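Local coordinates for protein insecticidal Delta-Endotoxin Cry8Ea1 (Bacillus Thuringiensis, PDB 3EB7) that kills insect larvae, notably those of the soil pest Holotrichia parallela, probably by perforating gut cell membranes as other three-domain Cry toxins do, at residues Lys300-Ser308 and Tyr418-Pro428. Numbering follows the deposited sequence.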
ATOM      1  N   LYS A 300      -6.438  30.426 -11.496  1.00 17.66           N
ATOM      2  CA  LYS A 300      -6.577  29.130 -10.851  1.00 18.18           C
ATOM      3  C   LYS A 300      -6.850  28.009 -11.847  1.00 17.49           C
ATOM      4  O   LYS A 300      -7.271  28.244 -12.955  1.00 18.17           O
ATOM      5  CB  LYS A 300      -7.663  29.188  -9.760  1.00 15.63           C
ATOM      6  CG  LYS A 300      -9.026  29.604 -10.248  1.00 17.78           C
ATOM      7  CD  LYS A 300     -10.081  29.383  -9.139  1.00 20.37           C
ATOM      8  CE  LYS A 300     -11.373  30.216  -9.322  1.00 21.74           C
ATOM      9  NZ  LYS A 300     -12.133  29.705 -10.469  1.00 24.71           N
ATOM     10  N   TRP A 301      -6.589  26.791 -11.405  1.00 18.54           N
ATOM     11  CA  TRP A 301      -6.812  25.554 -12.137  1.00 17.77           C
ATOM     12  C   TRP A 301      -8.330  25.328 -12.195  1.00 17.98           C
ATOM     13  O   TRP A 301      -8.982  25.030 -11.142  1.00 17.30           O
ATOM     14  CB  TRP A 301      -6.121  24.456 -11.314  1.00 17.42           C
ATOM     15  CG  TRP A 301      -6.137  23.006 -11.822  1.00 17.82           C
ATOM     16  CD1 TRP A 301      -7.160  22.333 -12.478  1.00 18.39           C
ATOM     17  CD2 TRP A 301      -5.083  22.040 -11.634  1.00 17.79           C
ATOM     18  NE1 TRP A 301      -6.771  21.019 -12.726  1.00 17.28           N
ATOM     19  CE2 TRP A 301      -5.519  20.813 -12.205  1.00 16.38           C
ATOM     20  CE3 TRP A 301      -3.817  22.094 -11.031  1.00 16.84           C
ATOM     21  CZ2 TRP A 301      -4.715  19.667 -12.218  1.00 15.17           C
ATOM     22  CZ3 TRP A 301      -3.017  20.952 -11.050  1.00 17.70           C
ATOM     23  CH2 TRP A 301      -3.480  19.748 -11.641  1.00 17.44           C
ATOM     24  N   ILE A 302      -8.896  25.526 -13.390  1.00 17.35           N
ATOM     25  CA  ILE A 302     -10.338  25.323 -13.638  1.00 17.75           C
ATOM     26  C   ILE A 302     -10.691  24.039 -14.426  1.00 17.34           C
ATOM     27  O   ILE A 302     -11.867  23.729 -14.610  1.00 17.80           O
ATOM     28  CB  ILE A 302     -11.033  26.536 -14.350  1.00 17.65           C
ATOM     29  CG1 ILE A 302     -10.442  26.761 -15.753  1.00 18.62           C
ATOM     30  CG2 ILE A 302     -10.981  27.773 -13.502  1.00 16.82           C
ATOM     31  CD1 ILE A 302     -11.215  27.802 -16.627  1.00 18.51           C
ATOM     32  N   GLY A 303      -9.685  23.307 -14.888  1.00 17.55           N
ATOM     33  CA  GLY A 303      -9.895  22.051 -15.607  1.00 17.53           C
ATOM     34  C   GLY A 303      -8.554  21.497 -16.026  1.00 18.42           C
ATOM     35  O   GLY A 303      -7.543  22.208 -15.969  1.00 19.57           O
ATOM     36  N   HIS A 304      -8.516  20.224 -16.407  1.00 18.06           N
ATOM     37  CA  HIS A 304      -7.289  19.588 -16.894  1.00 16.77           C
ATOM     38  C   HIS A 304      -7.595  18.417 -17.794  1.00 17.54           C
ATOM     39  O   HIS A 304      -8.699  17.875 -17.815  1.00 17.56           O
ATOM     40  CB  HIS A 304      -6.354  19.156 -15.745  1.00 16.36           C
ATOM     41  CG  HIS A 304      -6.896  18.065 -14.871  1.00 14.16           C
ATOM     42  ND1 HIS A 304      -7.700  18.316 -13.778  1.00 10.69           N
ATOM     43  CD2 HIS A 304      -6.712  16.723 -14.903  1.00 13.53           C
ATOM     44  CE1 HIS A 304      -8.016  17.173 -13.195  1.00 12.13           C
ATOM     45  NE2 HIS A 304      -7.407  16.192 -13.837  1.00 12.18           N
ATOM     46  N   GLN A 305      -6.578  18.034 -18.536  1.00 18.43           N
ATOM     47  CA  GLN A 305      -6.616  16.892 -19.416  1.00 18.94           C
ATOM     48  C   GLN A 305      -5.465  16.013 -18.959  1.00 17.70           C
ATOM     49  O   GLN A 305      -4.346  16.471 -18.783  1.00 18.87           O
ATOM     50  CB  GLN A 305      -6.441  17.381 -20.862  1.00 19.32           C
ATOM     51  CG  GLN A 305      -7.019  16.455 -21.877  1.00 24.39           C
ATOM     52  CD  GLN A 305      -6.422  16.607 -23.262  1.00 26.82           C
ATOM     53  OE1 GLN A 305      -7.133  16.904 -24.197  1.00 29.59           O
ATOM     54  NE2 GLN A 305      -5.128  16.382 -23.398  1.00 28.94           N
ATOM     55  N   ILE A 306      -5.727  14.760 -18.701  1.00 17.09           N
ATOM     56  CA  ILE A 306      -4.706  13.904 -18.130  1.00 16.67           C
ATOM     57  C   ILE A 306      -4.581  12.627 -18.937  1.00 17.36           C
ATOM     58  O   ILE A 306      -5.586  12.032 -19.324  1.00 17.67           O
ATOM     59  CB  ILE A 306      -4.980  13.598 -16.601  1.00 16.86           C
ATOM     60  CG1 ILE A 306      -3.871  12.697 -16.012  1.00 15.99           C
ATOM     61  CG2 ILE A 306      -6.398  12.995 -16.376  1.00 14.77           C
ATOM     62  CD1 ILE A 306      -3.860  12.675 -14.495  1.00 16.98           C
ATOM     63  N   SER A 307      -3.342  12.212 -19.200  1.00 18.34           N
ATOM     64  CA  SER A 307      -3.083  10.965 -19.906  1.00 18.96           C
ATOM     65  C   SER A 307      -2.316  10.051 -18.990  1.00 19.23           C
ATOM     66  O   SER A 307      -1.384  10.490 -18.276  1.00 19.30           O
ATOM     67  CB  SER A 307      -2.280  11.196 -21.198  1.00 19.38           C
ATOM     68  OG  SER A 307      -2.991  11.994 -22.137  1.00 21.19           O
ATOM     69  N   SER A 308      -2.713   8.777 -19.012  1.00 19.94           N
ATOM     70  CA  SER A 308      -1.992   7.685 -18.334  1.00 20.40           C
ATOM     71  C   SER A 308      -1.923   6.432 -19.187  1.00 20.83           C
ATOM     72  O   SER A 308      -2.636   6.276 -20.211  1.00 20.76           O
ATOM     73  CB  SER A 308      -2.666   7.334 -17.004  1.00 20.54           C
ATOM     74  OG  SER A 308      -4.054   7.110 -17.188  1.00 23.64           O
ATOM     75  N   TYR A 418      -2.346  10.215 -10.582  1.00 16.70           N
ATOM     76  CA  TYR A 418      -3.499  10.743 -11.259  1.00 16.61           C
ATOM     77  C   TYR A 418      -4.010  12.002 -10.546  1.00 17.14           C
ATOM     78  O   TYR A 418      -3.635  12.280  -9.396  1.00 17.05           O
ATOM     79  CB  TYR A 418      -4.589   9.651 -11.307  1.00 17.16           C
ATOM     80  CG  TYR A 418      -5.446   9.691 -12.559  1.00 17.53           C
ATOM     81  CD1 TYR A 418      -4.973   9.172 -13.774  1.00 15.97           C
ATOM     82  CD2 TYR A 418      -6.730  10.249 -12.524  1.00 14.93           C
ATOM     83  CE1 TYR A 418      -5.781   9.233 -14.935  1.00 15.23           C
ATOM     84  CE2 TYR A 418      -7.542  10.303 -13.670  1.00 14.93           C
ATOM     85  CZ  TYR A 418      -7.058   9.804 -14.854  1.00 15.37           C
ATOM     86  OH  TYR A 418      -7.850   9.875 -15.967  1.00 18.81           O
ATOM     87  N   VAL A 419      -4.861  12.755 -11.250  1.00 18.04           N
ATOM     88  CA  VAL A 419      -5.570  13.924 -10.745  1.00 17.44           C
ATOM     89  C   VAL A 419      -7.049  13.881 -11.169  1.00 18.28           C
ATOM     90  O   VAL A 419      -7.370  13.805 -12.370  1.00 18.51           O
ATOM     91  CB  VAL A 419      -4.953  15.243 -11.292  1.00 17.70           C
ATOM     92  CG1 VAL A 419      -5.465  16.441 -10.508  1.00 17.33           C
ATOM     93  CG2 VAL A 419      -3.398  15.228 -11.235  1.00 19.20           C
ATOM     94  N   THR A 420      -7.947  13.937 -10.175  1.00 18.20           N
ATOM     95  CA  THR A 420      -9.384  14.127 -10.392  1.00 18.40           C
ATOM     96  C   THR A 420      -9.785  15.521  -9.904  1.00 18.80           C
ATOM     97  O   THR A 420      -8.979  16.225  -9.299  1.00 18.80           O
ATOM     98  CB  THR A 420     -10.208  13.064  -9.681  1.00 18.03           C
ATOM     99  OG1 THR A 420      -9.936  13.129  -8.267  1.00 18.28           O
ATOM    100  CG2 THR A 420      -9.814  11.685 -10.226  1.00 17.20           C
ATOM    101  N   PHE A 421     -11.020  15.930 -10.157  1.00 19.02           N
ATOM    102  CA  PHE A 421     -11.349  17.334 -10.001  1.00 19.55           C
ATOM    103  C   PHE A 421     -12.856  17.500  -9.867  1.00 20.59           C
ATOM    104  O   PHE A 421     -13.610  16.698 -10.425  1.00 21.68           O
ATOM    105  CB  PHE A 421     -10.776  18.081 -11.230  1.00 19.45           C
ATOM    106  CG  PHE A 421     -10.878  19.587 -11.184  1.00 17.94           C
ATOM    107  CD1 PHE A 421      -9.936  20.350 -10.512  1.00 19.09           C
ATOM    108  CD2 PHE A 421     -11.862  20.245 -11.907  1.00 16.86           C
ATOM    109  CE1 PHE A 421     -10.033  21.764 -10.479  1.00 17.34           C
ATOM    110  CE2 PHE A 421     -11.954  21.648 -11.895  1.00 16.48           C
ATOM    111  CZ  PHE A 421     -11.043  22.407 -11.183  1.00 16.69           C
ATOM    112  N   ILE A 422     -13.286  18.498  -9.087  1.00 20.63           N
ATOM    113  CA  ILE A 422     -14.651  19.021  -9.148  1.00 20.68           C
ATOM    114  C   ILE A 422     -14.565  20.524  -9.389  1.00 21.20           C
ATOM    115  O   ILE A 422     -13.537  21.136  -9.100  1.00 20.18           O
ATOM    116  CB  ILE A 422     -15.476  18.759  -7.829  1.00 20.53           C
ATOM    117  CG1 ILE A 422     -14.834  19.477  -6.633  1.00 19.23           C
ATOM    118  CG2 ILE A 422     -15.608  17.283  -7.559  1.00 20.60           C
ATOM    119  CD1 ILE A 422     -15.569  19.332  -5.300  1.00 21.21           C
ATOM    120  N   ARG A 423     -15.661  21.103  -9.880  1.00 22.95           N
ATOM    121  CA  ARG A 423     -15.835  22.542 -10.125  1.00 24.52           C
ATOM    122  C   ARG A 423     -16.718  23.156  -9.047  1.00 26.07           C
ATOM    123  O   ARG A 423     -17.540  22.458  -8.465  1.00 25.89           O
ATOM    124  CB  ARG A 423     -16.547  22.766 -11.466  1.00 24.42           C
ATOM    125  CG  ARG A 423     -15.626  23.061 -12.668  1.00 26.81           C
ATOM    126  CD  ARG A 423     -14.973  24.403 -12.498  1.00 30.47           C
ATOM    127  NE  ARG A 423     -15.158  25.243 -13.657  1.00 31.74           N
ATOM    128  CZ  ARG A 423     -14.914  26.551 -13.709  1.00 30.70           C
ATOM    129  NH1 ARG A 423     -14.454  27.240 -12.652  1.00 26.46           N
ATOM    130  NH2 ARG A 423     -15.153  27.164 -14.857  1.00 30.75           N
ATOM    131  N   ASN A 424     -16.569  24.474  -8.819  1.00 27.42           N
ATOM    132  CA  ASN A 424     -17.404  25.250  -7.880  1.00 28.12           C
ATOM    133  C   ASN A 424     -17.798  24.487  -6.646  1.00 27.26           C
ATOM    134  O   ASN A 424     -18.962  24.071  -6.549  1.00 27.93           O
ATOM    135  CB  ASN A 424     -18.718  25.726  -8.515  1.00 29.82           C
ATOM    136  CG  ASN A 424     -18.551  26.248  -9.907  1.00 32.24           C
ATOM    137  OD1 ASN A 424     -19.472  26.099 -10.731  1.00 37.54           O
ATOM    138  ND2 ASN A 424     -17.398  26.866 -10.199  1.00 33.31           N
ATOM    139  N   PRO A 425     -16.860  24.324  -5.694  1.00 25.93           N
ATOM    140  CA  PRO A 425     -15.500  24.902  -5.730  1.00 25.12           C
ATOM    141  C   PRO A 425     -14.499  24.102  -6.618  1.00 24.11           C
ATOM    142  O   PRO A 425     -14.654  22.889  -6.776  1.00 23.95           O
ATOM    143  CB  PRO A 425     -15.090  24.874  -4.268  1.00 24.45           C
ATOM    144  CG  PRO A 425     -15.798  23.671  -3.724  1.00 24.92           C
ATOM    145  CD  PRO A 425     -17.092  23.532  -4.481  1.00 25.53           C
ATOM    146  N   ASP A 426     -13.512  24.790  -7.203  1.00 22.97           N
ATOM    147  CA  ASP A 426     -12.542  24.173  -8.131  1.00 22.15           C
ATOM    148  C   ASP A 426     -11.459  23.491  -7.312  1.00 21.34           C
ATOM    149  O   ASP A 426     -10.514  24.149  -6.811  1.00 20.39           O
ATOM    150  CB  ASP A 426     -11.942  25.223  -9.071  1.00 22.36           C
ATOM    151  CG  ASP A 426     -13.015  25.973  -9.891  1.00 25.71           C
ATOM    152  OD1 ASP A 426     -14.086  25.380 -10.182  1.00 26.69           O
ATOM    153  OD2 ASP A 426     -12.792  27.153 -10.266  1.00 27.51           O
ATOM    154  N   VAL A 427     -11.647  22.190  -7.110  1.00 19.22           N
ATOM    155  CA  VAL A 427     -10.801  21.428  -6.222  1.00 18.25           C
ATOM    156  C   VAL A 427     -10.296  20.107  -6.847  1.00 18.43           C
ATOM    157  O   VAL A 427     -11.086  19.200  -7.102  1.00 18.64           O
ATOM    158  CB  VAL A 427     -11.501  21.119  -4.846  1.00 17.86           C
ATOM    159  CG1 VAL A 427     -10.553  20.398  -3.933  1.00 16.23           C
ATOM    160  CG2 VAL A 427     -12.001  22.369  -4.163  1.00 14.71           C
ATOM    161  N   PRO A 428      -8.973  20.010  -7.082  1.00 18.39           N
ATOM    162  CA  PRO A 428      -8.326  18.751  -7.496  1.00 17.78           C
ATOM    163  C   PRO A 428      -7.993  17.791  -6.348  1.00 17.78           C
ATOM    164  O   PRO A 428      -7.839  18.207  -5.189  1.00 17.80           O
ATOM    165  CB  PRO A 428      -7.039  19.220  -8.205  1.00 18.03           C
ATOM    166  CG  PRO A 428      -6.771  20.662  -7.720  1.00 16.58           C
ATOM    167  CD  PRO A 428      -8.019  21.151  -6.992  1.00 17.79           C
TER
HETATM  168  O   HOH W   1      -8.483  24.725  -8.599  1.00 14.53           O
HETATM  169  O   HOH W   2      -6.415   9.108 -18.212  1.00 40.79           O
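His304 reaches from strand 296-310 across to strand 414-422 and hydrogen-bonds the backbone of Val419. Its CB points toward the other sheet, and with CG between the backbone N and the carbonyl carbon (chi1 66°) the imidazole continues to Val419. On one side of the ring His304 ND1 accepts a hydrogen bond from Trp301 NE1 at 3.0 Å, the donor lying 32° out of the imidazole plane. His304 CE1, at the ring edge, meets Phe421 CB at 3.5 Å. At the tip His304 NE2 donates to Val419 O over 2.8 Å, approaching from above the carbonyl plane rather than on a lone pair. The two bonds hold the imidazole's rotation and are consistent with a neutral ring carrying its proton on NE2. The Trp301 and Phe421 rings run nearly parallel but are slid apart, meeting chiefly where Trp301 CD1 touches Phe421 CE1 at 3.5 Å, while Val419 CG1 packs on Trp301 CZ2. Farther along, Ile306 CD1 sits over a face of the Tyr418 ring in a CH-pi contact, 3.9 Å from the centroid; a water joins Tyr418 OH to Ile306 O and Ser308 OG. At the other end Lys300 NZ forms a 2.6 Å salt bridge with Asp426 OD2, an oxygen also bound weakly by Arg423 NH1. The guanidinium of Arg423 lies with one face over Ile302 CB, and a second water donates to both Trp301 O and Asp426 O. The contact thus joins two antiparallel sheets of the beta-prism domain characteristic of three-domain Cry toxins: strand 296-310, flanked by strands 278-292 and 316-321, faces strand 414-422 and the start of its hairpin partner 427-434, with Tyr320 of strand 316-321 meeting the His304 ring.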